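Local coordinates for protein glycosyl hydrolase (Rhizobium leguminosarum bv. trifolii, PDB 5NDX) that probably hydrolyses O-glycosidic bonds as a bacterial orthologue of human alpha-L-iduronidase, in glycoside hydrolase family 39, at residues L188-I191 against F192-L195; L244-D247 against Y248-H252. The protein carries 2 engineered substitutions. All coordinates share one frame; numbering follows the deposited sequence.

Both contacts belong to the outer layer of the TIM barrel, and their two helices, 190-200 and 235-252, pack against each other. Contact 1 is the loop-to-helix start of helix 190-200: a serine cap, an arginine folded back onto the preceding loop and the first backbone bonds, with Ile191 and Phe192 buried. Contact 2 is the last two turns or so of helix 235-252, where backbone bonds run regularly, valines and Leu249 face inward and charged residues face outward. The two meet directly, Phe192 CZ lying 3.4 Å from Val245 CG1, while Leu188 and Arg193 of contact 1 touch Tyr248 of contact 2. Contact 1 lies nearer the bound ligand.

Contact 1 (L188-I191 against F192-L195); sequences LSPI and FRAL
Arg193 turns back over the first turn of its helix and grips the carbonyl of Leu188, five residues earlier. Its CB and CG pass the carbonyl of Ser189, Arg193 CG lying 3.6 Å from Ser189 O, and CD approaches Leu188 O. A bend at chi3 (-95°) then swings the end of the chain round, and Arg193 NE donates to Leu188 O at 3.0 Å. That bond is somewhat bent, 146° at the hydrogen, and the oxygen is tilted 21° out of the guanidinium plane. Beyond it, Arg193 NH1 reaches the proline ring, 4.0 Å from Pro190 CD, while Pro190 CA lies over one face of the guanidinium near its rim.

Ser189 is the N-cap. Ser189 OG, held between the backbone N and the carbonyl carbon, accepts a weak bond from Phe192 N at 3.4 Å and is also hydrogen-bonded to Asp148. The helix proper begins with Arg193 N to Ser189 O, 2.9 Å and nearly straight, followed by Ala194 N to Pro190 O. On the apolar side Leu188 CD2 rests 3.8 Å from Phe192 CE1, the leucine approaching the ring obliquely. The site is near: the side chain of Ser189 is about 8 Å from the bound ligand.

The turn opens the helix of the beta-alpha-beta unit formed by strand 179-184, helix 190-200 and strand 216-219. Phe192 fills the layer between helix and barrel, against Pro182 and Ile217. Ile191 and Ala194 pack on Ile156 of helix 155-171, and helix 235-252 covers the flank of Leu188 and Phe192.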
loop_
_atom_site.group_PDB
_atom_site.type_symbol
_atom_site.label_atom_id
_atom_site.label_comp_id
_atom_site.label_asym_id
_atom_site.label_seq_id
_atom_site.Cartn_x
_atom_site.Cartn_y
_atom_site.Cartn_z
ATOM N N LEU A 188 16.252 -18.914 -3.886
ATOM C CA LEU A 188 17.415 -19.436 -4.575
ATOM C C LEU A 188 17.060 -20.444 -5.670
ATOM O O LEU A 188 17.806 -21.378 -5.923
ATOM C CB LEU A 188 18.424 -20.028 -3.575
ATOM C CG LEU A 188 19.070 -19.033 -2.600
ATOM C CD1 LEU A 188 20.099 -19.716 -1.703
ATOM C CD2 LEU A 188 19.725 -17.873 -3.330
ATOM N N SER A 189 15.959 -20.204 -6.377
ATOM C CA SER A 189 15.584 -21.046 -7.504
ATOM C C SER A 189 16.625 -21.009 -8.641
ATOM O O SER A 189 17.520 -20.130 -8.648
ATOM C CB SER A 189 14.227 -20.608 -8.050
ATOM O OG SER A 189 14.320 -19.326 -8.637
ATOM N N PRO A 190 16.513 -21.966 -9.595
ATOM C CA PRO A 190 17.413 -22.010 -10.727
ATOM C C PRO A 190 17.444 -20.733 -11.544
ATOM O O PRO A 190 18.533 -20.243 -11.854
ATOM C CB PRO A 190 16.857 -23.177 -11.555
ATOM C CG PRO A 190 16.412 -24.136 -10.522
ATOM C CD PRO A 190 15.753 -23.236 -9.485
ATOM N N ILE A 191 16.261 -20.202 -11.874
ATOM C CA ILE A 191 16.161 -18.928 -12.538
ATOM C C ILE A 191 16.897 -17.813 -11.773
ATOM O O ILE A 191 17.570 -17.003 -12.368
ATOM C CB ILE A 191 14.689 -18.511 -12.744
ATOM C CG1 ILE A 191 14.053 -19.335 -13.868
ATOM C CG2 ILE A 191 14.601 -17.035 -13.154
ATOM C CD1 ILE A 191 14.543 -18.948 -15.277
ATOM N N PHE A 192 16.733 -17.769 -10.457
ATOM C CA PHE A 192 17.352 -16.724 -9.668
ATOM C C PHE A 192 18.860 -16.846 -9.785
ATOM O O PHE A 192 19.512 -15.897 -10.124
ATOM C CB PHE A 192 16.907 -16.740 -8.211
ATOM C CG PHE A 192 17.649 -15.753 -7.359
ATOM C CD1 PHE A 192 18.860 -16.107 -6.733
ATOM C CD2 PHE A 192 17.146 -14.476 -7.152
ATOM C CE1 PHE A 192 19.566 -15.183 -5.957
ATOM C CE2 PHE A 192 17.850 -13.550 -6.392
ATOM C CZ PHE A 192 19.057 -13.894 -5.789
ATOM N N ARG A 193 19.385 -18.027 -9.501
ATOM C CA ARG A 193 20.835 -18.260 -9.557
ATOM C C ARG A 193 21.390 -17.979 -10.921
ATOM O O ARG A 193 22.440 -17.344 -11.042
ATOM C CB ARG A 193 21.183 -19.676 -9.122
ATOM C CG ARG A 193 20.975 -19.855 -7.632
ATOM C CD ARG A 193 21.515 -21.182 -7.095
ATOM N NE ARG A 193 20.441 -22.156 -7.053
ATOM C CZ ARG A 193 20.275 -23.215 -7.848
ATOM N NH1 ARG A 193 19.206 -23.989 -7.672
ATOM N NH2 ARG A 193 21.136 -23.528 -8.803
ATOM N N ALA A 194 20.648 -18.389 -11.940
ATOM C CA ALA A 194 21.062 -18.135 -13.320
ATOM C C ALA A 194 21.137 -16.657 -13.662
ATOM O O ALA A 194 22.069 -16.225 -14.349
ATOM C CB ALA A 194 20.134 -18.853 -14.285
ATOM N N LEU A 195 20.188 -15.844 -13.191
ATOM C CA LEU A 195 20.198 -14.431 -13.592
ATOM C C LEU A 195 21.350 -13.709 -12.908
ATOM O O LEU A 195 21.991 -12.823 -13.473
ATOM C CB LEU A 195 18.867 -13.768 -13.275
ATOM C CG LEU A 195 18.392 -12.463 -13.954
ATOM C CD1 LEU A 195 18.295 -11.284 -13.000
ATOM C CD2 LEU A 195 19.114 -12.056 -15.220
#

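Contact 2 (L244-D247 against Y248-H252); sequences LVVD and YLKEH
Leu249 sets its branch point against the carbonyl of Val245 one turn back, with Leu249 CG 3.4 Å from Val245 O, and the same Val245 O accepts from Leu249 N at 3.0 Å. With CG anti to its own carbonyl carbon (chi1 -60°), the leucine side chain lies back along the preceding turn. Tyr248 CB also closes on Val245 O, at 3.3 Å. This is the compact side of the turn: Val245 and Leu249 are buried and reach Ile219 and Ile217 of strand 216-219, while Met196 of helix 190-200 covers Leu249.

Val246 forms the border, buried against Ala305 and only lightly met by Lys250, Val246 CG1 to Lys250 CE being 4.0 Å; the backbones join more firmly, Lys250 N to Val246 O at 2.8 Å. Asp247, Lys250 and Glu251 make the open side, all exposed. Lys250 is extended until a bend at chi4 (-55°), and Lys250 NZ stays 6.3 Å from Asp247 OD1, too far for a salt bridge, though the opposite charges may still attract weakly. At the helix end, His252 ND1 lies 3.3 Å above the Tyr248 ring plane, near the rim, and makes a weak bond to Tyr248 O.

The i to i+4 bonds and the split between buried and exposed faces fit an amphipathic helix; its packing against strand 216-219 and helix 190-200 places it in the outer layer around the eight-stranded parallel TIM barrel.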
loop_
_atom_site.group_PDB
_atom_site.type_symbol
_atom_site.label_atom_id
_atom_site.label_comp_id
_atom_site.label_asym_id
_atom_site.label_seq_id
_atom_site.Cartn_x
_atom_site.Cartn_y
_atom_site.Cartn_z
ATOM N N LEU A 244 19.397 -15.008 3.824
ATOM C CA LEU A 244 20.008 -16.175 3.188
ATOM C C LEU A 244 20.360 -15.846 1.758
ATOM O O LEU A 244 21.412 -16.221 1.273
ATOM C CB LEU A 244 19.053 -17.365 3.192
ATOM C CG LEU A 244 19.646 -18.728 2.906
ATOM C CD1 LEU A 244 20.517 -19.141 4.087
ATOM C CD2 LEU A 244 18.523 -19.748 2.736
ATOM N N VAL A 245 19.464 -15.165 1.068
ATOM C CA VAL A 245 19.711 -14.779 -0.344
ATOM C C VAL A 245 20.878 -13.799 -0.395
ATOM O O VAL A 245 21.798 -13.914 -1.224
ATOM C CB VAL A 245 18.446 -14.188 -1.011
ATOM C CG1 VAL A 245 18.722 -13.645 -2.408
ATOM C CG2 VAL A 245 17.345 -15.231 -1.061
ATOM N N VAL A 246 20.860 -12.844 0.496
ATOM C CA VAL A 246 21.972 -11.908 0.583
ATOM C C VAL A 246 23.307 -12.673 0.857
ATOM O O VAL A 246 24.301 -12.398 0.206
ATOM C CB VAL A 246 21.694 -10.799 1.623
ATOM C CG1 VAL A 246 22.935 -9.941 1.876
ATOM C CG2 VAL A 246 20.556 -9.894 1.149
ATOM N N ASP A 247 23.319 -13.634 1.777
ATOM C CA ASP A 247 24.517 -14.454 2.025
ATOM C C ASP A 247 25.008 -15.189 0.774
ATOM O O ASP A 247 26.200 -15.265 0.539
ATOM C CB ASP A 247 24.286 -15.504 3.118
ATOM C CG ASP A 247 24.181 -14.903 4.502
ATOM O OD1 ASP A 247 24.686 -13.783 4.715
ATOM O OD2 ASP A 247 23.584 -15.563 5.382
ATOM N N TYR A 248 24.077 -15.724 -0.002
ATOM C CA TYR A 248 24.376 -16.340 -1.257
ATOM C C TYR A 248 25.061 -15.355 -2.203
ATOM O O TYR A 248 26.033 -15.717 -2.870
ATOM C CB TYR A 248 23.119 -16.920 -1.877
ATOM C CG TYR A 248 23.356 -17.527 -3.224
ATOM C CD1 TYR A 248 23.312 -16.745 -4.381
ATOM C CD2 TYR A 248 23.600 -18.912 -3.359
ATOM C CE1 TYR A 248 23.550 -17.303 -5.642
ATOM C CE2 TYR A 248 23.835 -19.483 -4.616
ATOM C CZ TYR A 248 23.827 -18.679 -5.751
ATOM O OH TYR A 248 24.027 -19.247 -7.006
ATOM N N LEU A 249 24.576 -14.129 -2.262
ATOM C CA LEU A 249 25.205 -13.116 -3.088
ATOM C C LEU A 249 26.579 -12.714 -2.572
ATOM O O LEU A 249 27.477 -12.510 -3.384
ATOM C CB LEU A 249 24.355 -11.842 -3.219
ATOM C CG LEU A 249 22.965 -12.008 -3.835
ATOM C CD1 LEU A 249 22.133 -10.758 -3.656
ATOM C CD2 LEU A 249 23.048 -12.365 -5.293
ATOM N N LYS A 250 26.732 -12.560 -1.260
ATOM C CA LYS A 250 28.007 -12.152 -0.698
ATOM C C LYS A 250 29.088 -13.201 -1.056
ATOM O O LYS A 250 30.176 -12.826 -1.420
ATOM C CB LYS A 250 27.956 -11.944 0.820
ATOM C CG LYS A 250 27.273 -10.663 1.316
ATOM C CD LYS A 250 27.426 -10.528 2.844
ATOM C CE LYS A 250 26.549 -9.435 3.468
ATOM N NZ LYS A 250 26.689 -8.045 2.907
ATOM N N GLU A 251 28.742 -14.486 -0.987
ATOM C CA GLU A 251 29.674 -15.569 -1.245
ATOM C C GLU A 251 29.959 -15.745 -2.730
ATOM O O GLU A 251 31.113 -15.827 -3.118
ATOM C CB GLU A 251 29.142 -16.880 -0.681
ATOM C CG GLU A 251 30.231 -17.910 -0.376
ATOM C CD GLU A 251 29.716 -19.341 -0.477
ATOM O OE1 GLU A 251 29.427 -19.983 0.564
ATOM O OE2 GLU A 251 29.572 -19.815 -1.622
ATOM N N HIS A 252 28.915 -15.800 -3.552
ATOM C CA HIS A 252 29.051 -16.126 -4.979
ATOM C C HIS A 252 29.125 -14.978 -5.955
ATOM O O HIS A 252 29.608 -15.170 -7.060
ATOM C CB HIS A 252 27.897 -17.009 -5.419
ATOM C CG HIS A 252 27.957 -18.363 -4.831
ATOM N ND1 HIS A 252 27.038 -18.818 -3.917
ATOM C CD2 HIS A 252 28.865 -19.349 -4.984
ATOM C CE1 HIS A 252 27.359 -20.044 -3.551
ATOM N NE2 HIS A 252 28.466 -20.387 -4.186
#